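Local coordinates for AHL synthase (PDB 3P2H), which probably catalyses the formation of N-acyl-L-homoserine lactone quorum-sensing signals from a fatty acyl-[ACP] and S-adenosyl-L-methionine, releasing methylthioadenosine, at residues 45-50 with 79-84; 162-167 with 171-176; 122-127 with 185-190; 5-10 with 132-137. The protein carries 3 engineered substitutions. All coordinates share one frame; numbering follows the deposited sequence.

Contact 1. Residues 45-50 with 79-84. With MTA (5'-deoxy-5'-methylthioadenosine), chain B.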
# COMPACT_ATOMS: atom_id res chain seq x y z
N ASP A 45 8.53 -10.24 2.42
CA ASP A 45 8.05 -11.44 1.75
C ASP A 45 8.58 -11.52 0.31
O ASP A 45 9.49 -10.77 -0.06
CB ASP A 45 6.52 -11.48 1.74
CG ASP A 45 5.90 -10.30 1.01
OD1 ASP A 45 6.61 -9.64 0.23
OD2 ASP A 45 4.70 -10.05 1.22
N GLN A 46 8.02 -12.42 -0.49
CA GLN A 46 8.45 -12.60 -1.87
C GLN A 46 8.13 -11.42 -2.78
O GLN A 46 8.61 -11.37 -3.92
CB GLN A 46 7.84 -13.87 -2.47
CG GLN A 46 6.33 -13.78 -2.72
CD GLN A 46 5.52 -14.36 -1.58
OE1 GLN A 46 5.67 -13.97 -0.43
NE2 GLN A 46 4.63 -15.31 -1.91
N TYR A 47 7.33 -10.48 -2.30
CA TYR A 47 6.96 -9.33 -3.11
C TYR A 47 7.87 -8.12 -2.94
O TYR A 47 7.67 -7.08 -3.56
CB TYR A 47 5.50 -8.98 -2.83
CG TYR A 47 4.61 -10.15 -3.17
CD1 TYR A 47 4.46 -10.56 -4.48
CD2 TYR A 47 4.03 -10.91 -2.16
CE1 TYR A 47 3.75 -11.72 -4.80
CE2 TYR A 47 3.32 -12.07 -2.46
CZ TYR A 47 3.20 -12.47 -3.78
OH TYR A 47 2.56 -13.64 -4.09
N ASP A 48 8.90 -8.28 -2.10
CA ASP A 48 9.87 -7.22 -1.89
C ASP A 48 11.03 -7.55 -2.83
O ASP A 48 11.88 -8.37 -2.51
CB ASP A 48 10.32 -7.22 -0.43
CG ASP A 48 9.23 -6.75 0.50
OD1 ASP A 48 8.75 -5.61 0.31
OD2 ASP A 48 8.84 -7.51 1.41
N ARG A 49 11.03 -6.91 -4.00
CA ARG A 49 12.04 -7.15 -5.03
C ARG A 49 12.75 -5.87 -5.44
O ARG A 49 12.37 -4.78 -5.01
CB ARG A 49 11.38 -7.76 -6.27
CG ARG A 49 10.37 -8.87 -5.96
CD ARG A 49 9.73 -9.42 -7.24
NE ARG A 49 9.06 -8.38 -8.03
CZ ARG A 49 7.75 -8.32 -8.26
NH1 ARG A 49 6.94 -9.25 -7.77
NH2 ARG A 49 7.26 -7.33 -9.00
N ASP A 50 13.77 -5.99 -6.28
CA ASP A 50 14.51 -4.82 -6.73
C ASP A 50 13.59 -3.83 -7.42
O ASP A 50 13.80 -2.62 -7.33
CB ASP A 50 15.63 -5.21 -7.70
CG ASP A 50 16.76 -5.97 -7.04
OD1 ASP A 50 16.86 -5.97 -5.79
OD2 ASP A 50 17.57 -6.56 -7.78
N LEU A 79 -2.35 -10.12 -3.86
CA LEU A 79 -3.75 -10.47 -4.04
C LEU A 79 -3.89 -11.57 -5.10
O LEU A 79 -4.65 -12.52 -4.95
CB LEU A 79 -4.54 -9.22 -4.45
CG LEU A 79 -6.04 -9.33 -4.74
CD1 LEU A 79 -6.78 -9.95 -3.55
CD2 LEU A 79 -6.60 -7.95 -5.05
N GLN A 80 -3.13 -11.42 -6.17
CA GLN A 80 -3.16 -12.36 -7.28
C GLN A 80 -2.77 -13.79 -6.91
O GLN A 80 -3.52 -14.72 -7.17
CB GLN A 80 -2.22 -11.86 -8.38
CG GLN A 80 -1.99 -12.83 -9.52
CD GLN A 80 -0.86 -12.38 -10.42
OE1 GLN A 80 0.29 -12.28 -9.98
NE2 GLN A 80 -1.17 -12.11 -11.68
N GLU A 81 -1.60 -13.94 -6.31
CA GLU A 81 -1.07 -15.24 -5.94
C GLU A 81 -1.51 -15.82 -4.60
O GLU A 81 -1.74 -17.02 -4.50
CB GLU A 81 0.46 -15.20 -5.99
CG GLU A 81 0.99 -14.96 -7.39
CD GLU A 81 2.51 -15.00 -7.47
OE1 GLU A 81 3.01 -15.24 -8.58
OE2 GLU A 81 3.18 -14.79 -6.44
N VAL A 82 -1.63 -14.98 -3.59
CA VAL A 82 -2.00 -15.44 -2.25
C VAL A 82 -3.50 -15.40 -1.93
O VAL A 82 -4.04 -16.37 -1.40
CB VAL A 82 -1.23 -14.64 -1.18
CG1 VAL A 82 -1.60 -15.12 0.23
CG2 VAL A 82 0.26 -14.79 -1.41
N PHE A 83 -4.17 -14.30 -2.25
CA PHE A 83 -5.59 -14.18 -1.95
C PHE A 83 -6.51 -13.97 -3.15
O PHE A 83 -7.40 -13.12 -3.13
CB PHE A 83 -5.79 -13.03 -0.95
CG PHE A 83 -5.07 -13.22 0.35
CD1 PHE A 83 -5.40 -14.28 1.20
CD2 PHE A 83 -4.06 -12.35 0.73
CE1 PHE A 83 -4.73 -14.46 2.41
CE2 PHE A 83 -3.39 -12.52 1.94
CZ PHE A 83 -3.73 -13.58 2.78
N PRO A 84 -6.33 -14.77 -4.21
CA PRO A 84 -7.19 -14.61 -5.40
C PRO A 84 -8.67 -14.86 -5.15
O PRO A 84 -9.53 -14.33 -5.87
CB PRO A 84 -6.59 -15.60 -6.39
CG PRO A 84 -6.11 -16.71 -5.49
CD PRO A 84 -5.45 -15.94 -4.36
CS MTA B . -3.16 -8.51 3.82
S5' MTA B . -4.42 -9.36 4.81
C5' MTA B . -3.43 -9.90 6.24
C4' MTA B . -2.96 -11.35 6.12
O4' MTA B . -2.11 -11.44 4.94
C2' MTA B . -0.71 -11.96 6.73
O2' MTA B . 0.11 -12.89 7.45
C3' MTA B . -2.13 -11.71 7.35
O3' MTA B . -2.63 -12.94 7.91
C1' MTA B . -1.05 -12.36 5.29
N9 MTA B . 0.08 -12.15 4.36
C8 MTA B . 0.72 -10.96 4.08
N7 MTA B . 1.67 -11.13 3.22
C5 MTA B . 1.72 -12.44 2.87
C6 MTA B . 2.52 -13.23 1.99
N6 MTA B . 3.53 -12.64 1.25
N1 MTA B . 2.28 -14.58 1.89
C2 MTA B . 1.29 -15.19 2.60
N3 MTA B . 0.52 -14.45 3.45
C4 MTA B . 0.68 -13.11 3.61
O HOH W 1 4.17 -16.49 -4.34
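Tyr47 spans the gap to Glu81 and Val82. At CB the chain leaves with CG anti to the carbonyl carbon (chi1 -59°), which aims the ring at the 79-84 segment. CG of Gln46 rests on one ring face, towards the rim, and Asp45 OD2 lies in plane at the ring's edge. Tyr47 CD2 passes the adenine amino group of methylthioadenosine, and Tyr47 CE2 lies 3.8 Å from MTA N6 and then 4.2 Å from Val82 CG2. On the opposite edge Tyr47 CE1 faces Glu81 OE2 at 3.5 Å. At the tip, Tyr47 OH donates to the anti lone pair of Glu81 OE2 over 2.7 Å. A tyrosine suits this place because its flat apolar body lines the pocket while its hydroxyl reaches a carboxylate. That carboxylate also takes a bond from water 1, which accepts from Gln46 NE2. MTA N6 donates to Asp45 OD2 (2.8 Å) and to Gln46 OE1 (3.0 Å), so two side-chain acceptors share the amino group's N-H bonds. An Asx turn, Asp45 OD1 receiving Tyr47 N, shapes this loop. In sequence it follows helix 13-30 and precedes strand 53-58, with Tyr47 set against Arg69 and Leu71 of strand 64-72 and facing helix 78-81.

Contact 2. Residues 162-167 with 171-176. With NOO (N-(3-oxocyclohex-1-en-1-yl)octanamide), chain C.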
# COMPACT_ATOMS: atom_id res chain seq x y z
N GLY A 162 -14.40 -7.18 -4.24
CA GLY A 162 -14.90 -8.45 -3.74
C GLY A 162 -15.69 -8.26 -2.45
O GLY A 162 -15.75 -7.16 -1.91
N ALA A 163 -16.31 -9.33 -1.96
CA ALA A 163 -17.10 -9.26 -0.74
C ALA A 163 -16.16 -9.29 0.46
O ALA A 163 -15.11 -9.93 0.41
CB ALA A 163 -18.09 -10.44 -0.66
N PRO A 164 -16.52 -8.59 1.55
CA PRO A 164 -15.67 -8.57 2.75
C PRO A 164 -15.60 -9.92 3.45
O PRO A 164 -16.55 -10.71 3.41
CB PRO A 164 -16.32 -7.49 3.61
CG PRO A 164 -17.75 -7.56 3.21
CD PRO A 164 -17.68 -7.70 1.72
N VAL A 165 -14.47 -10.19 4.08
CA VAL A 165 -14.25 -11.44 4.78
C VAL A 165 -13.36 -11.16 5.98
O VAL A 165 -12.55 -10.23 5.96
CB VAL A 165 -13.55 -12.46 3.85
CG1 VAL A 165 -12.18 -11.93 3.46
CG2 VAL A 165 -13.44 -13.80 4.53
N SER A 166 -13.52 -11.94 7.04
CA SER A 166 -12.72 -11.76 8.23
C SER A 166 -11.63 -12.84 8.22
O SER A 166 -11.93 -14.03 8.30
CB SER A 166 -13.59 -11.88 9.48
OG SER A 166 -12.85 -11.65 10.67
N ILE A 167 -10.38 -12.41 8.10
CA ILE A 167 -9.26 -13.34 8.07
C ILE A 167 -8.52 -13.34 9.41
O ILE A 167 -7.94 -12.33 9.80
CB ILE A 167 -8.26 -12.98 6.95
CG1 ILE A 167 -8.98 -13.02 5.59
CG2 ILE A 167 -7.08 -13.93 6.96
CD1 ILE A 167 -8.14 -12.51 4.44
N MET A 171 -11.42 -8.12 9.74
CA MET A 171 -12.28 -7.85 8.60
C MET A 171 -11.53 -7.08 7.52
O MET A 171 -11.00 -6.00 7.77
CB MET A 171 -13.51 -7.04 9.03
CG MET A 171 -14.58 -6.90 7.95
SD MET A 171 -15.45 -8.45 7.55
CE MET A 171 -16.19 -8.81 9.13
N VAL A 172 -11.48 -7.66 6.32
CA VAL A 172 -10.79 -7.04 5.19
C VAL A 172 -11.61 -7.21 3.91
O VAL A 172 -12.59 -7.96 3.88
CB VAL A 172 -9.40 -7.68 4.94
CG1 VAL A 172 -8.59 -7.67 6.23
CG2 VAL A 172 -9.57 -9.10 4.42
N VAL A 173 -11.20 -6.51 2.86
CA VAL A 173 -11.89 -6.59 1.60
C VAL A 173 -10.97 -6.16 0.46
O VAL A 173 -10.11 -5.31 0.64
CB VAL A 173 -13.15 -5.67 1.60
CG1 VAL A 173 -12.73 -4.20 1.66
CG2 VAL A 173 -13.99 -5.95 0.38
N ALA A 174 -11.14 -6.79 -0.70
CA ALA A 174 -10.33 -6.42 -1.85
C ALA A 174 -10.89 -5.06 -2.25
O ALA A 174 -12.09 -4.91 -2.42
CB ALA A 174 -10.52 -7.43 -2.97
N CYS A 175 -10.01 -4.07 -2.39
CA CYS A 175 -10.46 -2.72 -2.69
C CYS A 175 -9.82 -2.05 -3.89
O CYS A 175 -8.61 -2.16 -4.11
CB CYS A 175 -10.24 -1.86 -1.43
SG CYS A 175 -10.81 -0.14 -1.44
N TRP A 176 -10.65 -1.36 -4.67
CA TRP A 176 -10.20 -0.61 -5.84
C TRP A 176 -10.14 0.86 -5.43
O TRP A 176 -10.88 1.30 -4.56
CB TRP A 176 -11.22 -0.66 -6.99
CG TRP A 176 -11.39 -1.92 -7.76
CD1 TRP A 176 -12.46 -2.76 -7.72
CD2 TRP A 176 -10.51 -2.44 -8.77
NE1 TRP A 176 -12.32 -3.76 -8.66
CE2 TRP A 176 -11.13 -3.58 -9.31
CE3 TRP A 176 -9.27 -2.03 -9.28
CZ2 TRP A 176 -10.55 -4.34 -10.34
CZ3 TRP A 176 -8.69 -2.78 -10.30
CH2 TRP A 176 -9.33 -3.92 -10.82
C1 NOO C . -3.93 -0.87 8.67
O1 NOO C . -4.93 -0.46 9.25
C2 NOO C . -3.93 -1.21 7.18
C3 NOO C . -3.10 -2.20 6.64
C4 NOO C . -2.02 -2.79 7.57
C5 NOO C . -1.48 -1.81 8.68
C6 NOO C . -2.62 -1.09 9.47
N7 NOO C . -3.18 -2.72 5.28
C8 NOO C . -2.23 -3.03 4.27
O8 NOO C . -1.25 -3.74 4.43
C9 NOO C . -2.43 -2.46 2.85
C10 NOO C . -3.77 -1.80 2.45
C11 NOO C . -4.00 -1.97 0.92
C12 NOO C . -4.64 -0.73 0.27
C13 NOO C . -4.96 -0.98 -1.22
C14 NOO C . -6.20 -0.19 -1.67
C15 NOO C . -6.38 -0.25 -3.19
O HOH W 2 -12.86 -9.15 -1.02
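Val165 and Val172 form the hydrogen-bonded pair of a beta hairpin of strands 165-167 and 170-178. Each residue donates once and accepts once: Val165 N donates to Val172 O over 2.9 Å, and Val172 N returns a bond to Val165 O at 2.8 Å, nearly straight (174°). Val172 O also receives a CA-H...O contact from Pro164 CA. Proline, lacking an N-H, suits this position just before the strand: it has no donor to satisfy. Before strand 165-167 begins, the loop diverges from strand 170-178, and water 2 bridges them, donating to Ala163 O (2.8 Å) and accepting from Ala174 N. Gly162 N, buried, has no partner in the model. On its other side strand 170-178 is bonded through Met171, Val173 and Cys175 to Cys145, Thr143 and Gly141, an inner strand of the sheet. It also lines the inhibitor pocket, Cys175 O lying 3.1 Å from NOO C15. Val165 CG1 and Val172 CG2 lie alongside, 4.0 Å apart; beta-branched residues suit extended strands. Met171, bent at its second and third torsions, brings SD to Pro164 CB and CE to Ser166 CB. Ile167 crosses Val172 at about a right angle, its CD1 ending 3.7 Å from Val172 CG2.

Contact 3. Residues 122-127 with 185-190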
# COMPACT_ATOMS: atom_id res chain seq x y z
N PRO A 122 -1.60 11.76 3.52
CA PRO A 122 -0.34 12.03 2.82
C PRO A 122 0.31 10.77 2.25
O PRO A 122 0.87 10.79 1.16
CB PRO A 122 0.52 12.72 3.88
CG PRO A 122 -0.02 12.17 5.18
CD PRO A 122 -1.51 12.15 4.94
N MET A 123 0.22 9.67 3.00
CA MET A 123 0.79 8.41 2.54
C MET A 123 0.07 7.95 1.27
O MET A 123 0.70 7.51 0.31
CB MET A 123 0.66 7.34 3.63
CG MET A 123 1.65 7.47 4.77
SD MET A 123 3.38 7.40 4.22
CE MET A 123 3.38 5.87 3.31
N LEU A 124 -1.25 8.06 1.27
CA LEU A 124 -2.03 7.66 0.11
C LEU A 124 -1.74 8.57 -1.08
O LEU A 124 -1.57 8.09 -2.21
CB LEU A 124 -3.53 7.71 0.44
CG LEU A 124 -4.49 7.14 -0.61
CD1 LEU A 124 -4.10 5.71 -0.96
CD2 LEU A 124 -5.91 7.20 -0.07
N ALA A 125 -1.67 9.87 -0.83
CA ALA A 125 -1.40 10.83 -1.90
C ALA A 125 -0.10 10.52 -2.63
O ALA A 125 -0.04 10.56 -3.85
CB ALA A 125 -1.34 12.24 -1.33
N ALA A 126 0.94 10.20 -1.86
CA ALA A 126 2.25 9.87 -2.44
C ALA A 126 2.14 8.62 -3.30
O ALA A 126 2.64 8.60 -4.43
CB ALA A 126 3.27 9.65 -1.32
N ALA A 127 1.50 7.59 -2.78
CA ALA A 127 1.32 6.34 -3.51
C ALA A 127 0.57 6.58 -4.82
O ALA A 127 1.03 6.18 -5.89
CB ALA A 127 0.57 5.34 -2.65
N ALA A 185 -8.39 15.05 -6.77
CA ALA A 185 -8.80 16.25 -6.05
C ALA A 185 -8.78 16.03 -4.55
O ALA A 185 -8.30 16.87 -3.79
CB ALA A 185 -10.19 16.69 -6.50
N ALA A 186 -9.31 14.89 -4.11
CA ALA A 186 -9.35 14.58 -2.68
C ALA A 186 -7.95 14.51 -2.06
O ALA A 186 -7.79 14.75 -0.87
CB ALA A 186 -10.07 13.26 -2.46
N LEU A 187 -6.96 14.19 -2.88
CA LEU A 187 -5.58 14.07 -2.41
C LEU A 187 -4.72 15.29 -2.74
O LEU A 187 -3.53 15.29 -2.46
CB LEU A 187 -4.94 12.82 -3.01
CG LEU A 187 -5.63 11.50 -2.64
CD1 LEU A 187 -5.09 10.35 -3.48
CD2 LEU A 187 -5.44 11.24 -1.16
N ASP A 188 -5.33 16.31 -3.33
CA ASP A 188 -4.62 17.54 -3.69
C ASP A 188 -3.51 17.30 -4.70
O ASP A 188 -2.45 17.91 -4.62
CB ASP A 188 -4.04 18.20 -2.44
CG ASP A 188 -5.08 18.97 -1.66
OD1 ASP A 188 -4.84 19.28 -0.48
OD2 ASP A 188 -6.15 19.28 -2.25
N LEU A 189 -3.77 16.42 -5.66
CA LEU A 189 -2.80 16.11 -6.68
C LEU A 189 -3.15 16.79 -8.01
O LEU A 189 -4.28 17.22 -8.23
CB LEU A 189 -2.72 14.60 -6.88
CG LEU A 189 -2.36 13.82 -5.61
CD1 LEU A 189 -2.48 12.32 -5.88
CD2 LEU A 189 -0.96 14.19 -5.16
N ASP A 190 -2.15 16.88 -8.88
CA ASP A 190 -2.32 17.48 -10.19
C ASP A 190 -3.45 16.81 -10.97
O ASP A 190 -3.37 15.62 -11.29
CB ASP A 190 -1.01 17.37 -10.96
CG ASP A 190 -1.10 17.93 -12.35
OD1 ASP A 190 -1.97 18.80 -12.58
OD2 ASP A 190 -0.29 17.51 -13.21
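Leu187 turns its side chain toward Ala125 on helix 120-133, and the small methyl of the alanine is what lets the two backbones approach so closely, with CA atoms 5.3 Å apart. The two beta carbons face each other, Ala125 CB lying 4.0 Å from Leu187 CB. Beyond that meeting point the leucine runs on over the helix surface: with CG anti to its own carbonyl carbon (chi1 -61°), the isobutyl group is carried past the methyl and its two branches settle on the helix backbone. Leu187 CD1 touches Ala125 CA, while Leu187 CD2 comes to 4.0 Å from Ala125 N and also meets Leu124 CD2 at 4.2 Å. The branched end thus rests against the backbone of Ala125 and, through CD2, against the side chain of Leu124. Leu187 stands at the end of helix 181-186, which finishes in a Schellman motif. Asp188 adopts positive phi (62°), and its N bonds back to Ala185 O at 3.1 Å. Beyond this turn Leu189 again points its side chain at helix 120-133, coming in next to Leu187, nearer the carbonyl of Ala125. Leu189 CD1 lies 3.6 Å from Ala125 O, and Leu189 CD2 touches the alanine methyl. A polar aspartate fits the exposed position between the two inward leucines. Deeper in the fold, Leu124 packs on Leu100 and Phe103 of strand 97-105, near the bound octanamide inhibitor, while Leu189 continues along the helix to Val128 and Glu129.

Contact 4. Residues 5-10 with 132-137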
# COMPACT_ATOMS: atom_id res chain seq x y z
N VAL A 5 9.35 8.69 -1.79
CA VAL A 5 9.09 7.58 -2.70
C VAL A 5 10.41 7.05 -3.27
O VAL A 5 11.18 7.79 -3.88
CB VAL A 5 8.17 8.01 -3.86
CG1 VAL A 5 7.88 6.84 -4.76
CG2 VAL A 5 6.88 8.58 -3.30
N HIS A 6 10.64 5.76 -3.07
CA HIS A 6 11.85 5.10 -3.55
C HIS A 6 11.48 4.19 -4.72
O HIS A 6 10.81 3.18 -4.54
CB HIS A 6 12.46 4.27 -2.42
CG HIS A 6 12.84 5.07 -1.21
ND1 HIS A 6 14.10 5.61 -1.04
CD2 HIS A 6 12.11 5.45 -0.13
CE1 HIS A 6 14.13 6.28 0.10
NE2 HIS A 6 12.94 6.20 0.67
N GLU A 7 11.92 4.56 -5.92
CA GLU A 7 11.63 3.77 -7.12
C GLU A 7 12.85 3.65 -8.03
O GLU A 7 12.73 3.66 -9.25
CB GLU A 7 10.46 4.40 -7.90
CG GLU A 7 10.57 5.90 -8.08
CD GLU A 7 9.30 6.56 -8.62
OE1 GLU A 7 9.10 7.75 -8.33
OE2 GLU A 7 8.52 5.90 -9.34
N ALA A 8 14.03 3.51 -7.42
CA ALA A 8 15.28 3.41 -8.16
C ALA A 8 15.92 2.02 -8.12
O ALA A 8 17.14 1.89 -8.14
CB ALA A 8 16.28 4.44 -7.62
N GLY A 9 15.10 0.98 -8.07
CA GLY A 9 15.65 -0.37 -8.03
C GLY A 9 15.93 -0.77 -6.59
O GLY A 9 15.30 -0.26 -5.67
N ARG A 10 16.88 -1.68 -6.40
CA ARG A 10 17.20 -2.16 -5.06
C ARG A 10 17.43 -1.01 -4.05
O ARG A 10 18.23 -0.10 -4.27
CB ARG A 10 18.44 -3.05 -5.11
CG ARG A 10 18.78 -3.75 -3.80
CD ARG A 10 19.94 -4.71 -4.00
NE ARG A 10 19.65 -5.65 -5.07
CZ ARG A 10 20.52 -6.54 -5.54
NH1 ARG A 10 21.75 -6.61 -5.04
NH2 ARG A 10 20.15 -7.36 -6.51
N ALA A 132 0.29 6.85 -10.60
CA ALA A 132 -0.27 7.55 -11.75
C ALA A 132 0.84 7.92 -12.74
O ALA A 132 0.70 7.71 -13.94
CB ALA A 132 -1.00 8.80 -11.28
N ARG A 133 1.93 8.48 -12.22
CA ARG A 133 3.06 8.87 -13.06
C ARG A 133 3.66 7.68 -13.79
O ARG A 133 4.34 7.85 -14.80
CB ARG A 133 4.13 9.56 -12.22
CG ARG A 133 3.69 10.90 -11.66
CD ARG A 133 4.75 11.53 -10.78
NE ARG A 133 4.32 12.84 -10.29
CZ ARG A 133 5.00 13.57 -9.39
NH1 ARG A 133 6.14 13.11 -8.88
NH2 ARG A 133 4.54 14.75 -9.02
N ARG A 134 3.39 6.48 -13.29
CA ARG A 134 3.89 5.26 -13.89
C ARG A 134 2.86 4.66 -14.84
O ARG A 134 3.03 3.54 -15.34
CB ARG A 134 4.23 4.24 -12.80
CG ARG A 134 5.39 4.67 -11.90
CD ARG A 134 6.65 4.81 -12.71
NE ARG A 134 7.25 3.50 -13.00
CZ ARG A 134 8.14 2.91 -12.21
NH1 ARG A 134 8.54 3.51 -11.09
NH2 ARG A 134 8.62 1.71 -12.53
N GLY A 135 1.78 5.41 -15.08
CA GLY A 135 0.74 4.95 -15.99
C GLY A 135 -0.46 4.25 -15.40
O GLY A 135 -1.34 3.81 -16.14
N ALA A 136 -0.53 4.13 -14.08
CA ALA A 136 -1.66 3.45 -13.45
C ALA A 136 -2.92 4.31 -13.47
O ALA A 136 -2.85 5.53 -13.26
CB ALA A 136 -1.32 3.07 -12.02
N ARG A 137 -4.06 3.68 -13.72
CA ARG A 137 -5.34 4.36 -13.73
C ARG A 137 -6.18 3.88 -12.54
O ARG A 137 -7.21 4.47 -12.21
CB ARG A 137 -6.07 4.10 -15.05
CG ARG A 137 -5.36 4.76 -16.22
CD ARG A 137 -5.93 4.36 -17.57
NE ARG A 137 -5.29 5.12 -18.65
CZ ARG A 137 -5.62 5.03 -19.93
NH1 ARG A 137 -6.59 4.22 -20.32
NH2 ARG A 137 -5.00 5.78 -20.83
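Arg134 reaches Glu7 from the end of helix 120-133, and these two residues make the whole contact. Glu7 directly follows strand 2-6, and both residues pack on Val53 of strand 53-58. Along the second segment, Ala132 comes first; it belongs to the last helical turn, and its carbonyl O receives Gly135 N at 2.8 Å. Arg133 stays on its own helix, in a salt bridge with Glu129. Arg134 is the first residue to leave helical angles. Its chain is bent at the second and third torsions (chi2 -63°), which brings the guanidinium alongside the glutamate, the two side chains sliding past each other in opposite directions. Arg134 NH1 donates to the anti lone pair of Glu7 OE2 over 3.0 Å, with the acceptor close to the guanidinium plane but the N-H turned well off the line (137°). The pair forms a salt bridge at the surface, where long charged chains suit an exposed setting. Gly135 follows as the C-prime residue of a Schellman motif; its positive phi is one that glycine tolerates easily. The motif is completed by Ala136 N, bonded to Ala131 O. The small side chain of Ala136 then turns inward on Ala131 and Trp98. Arg137 leads into strand 138-144, its backbone bonded to His96 and Ile179.

Overall arrangement
Contact 4 is wholly on the surface and rests on one ion pair, whereas contacts 1 to 3 are partly buried. Contact 3 is purely apolar; contact 2 is held chiefly by backbone bonds within the sheet; contact 1 mixes polar bonds with the apolar packing of Val82 around a ligand. Contacts 3 and 4 share helix 120-133, the first using its flank and the second its C-terminal end, and they touch through Ala126 and Val5. Contact 4 also meets contact 1 in the Asp50-Arg10 salt bridge. Contacts 1 and 3 lie on opposite sides of the chain's centre, their centres about 25 Å apart, and strand 170-178 of contact 2 leads directly into helix 181-186 of contact 3.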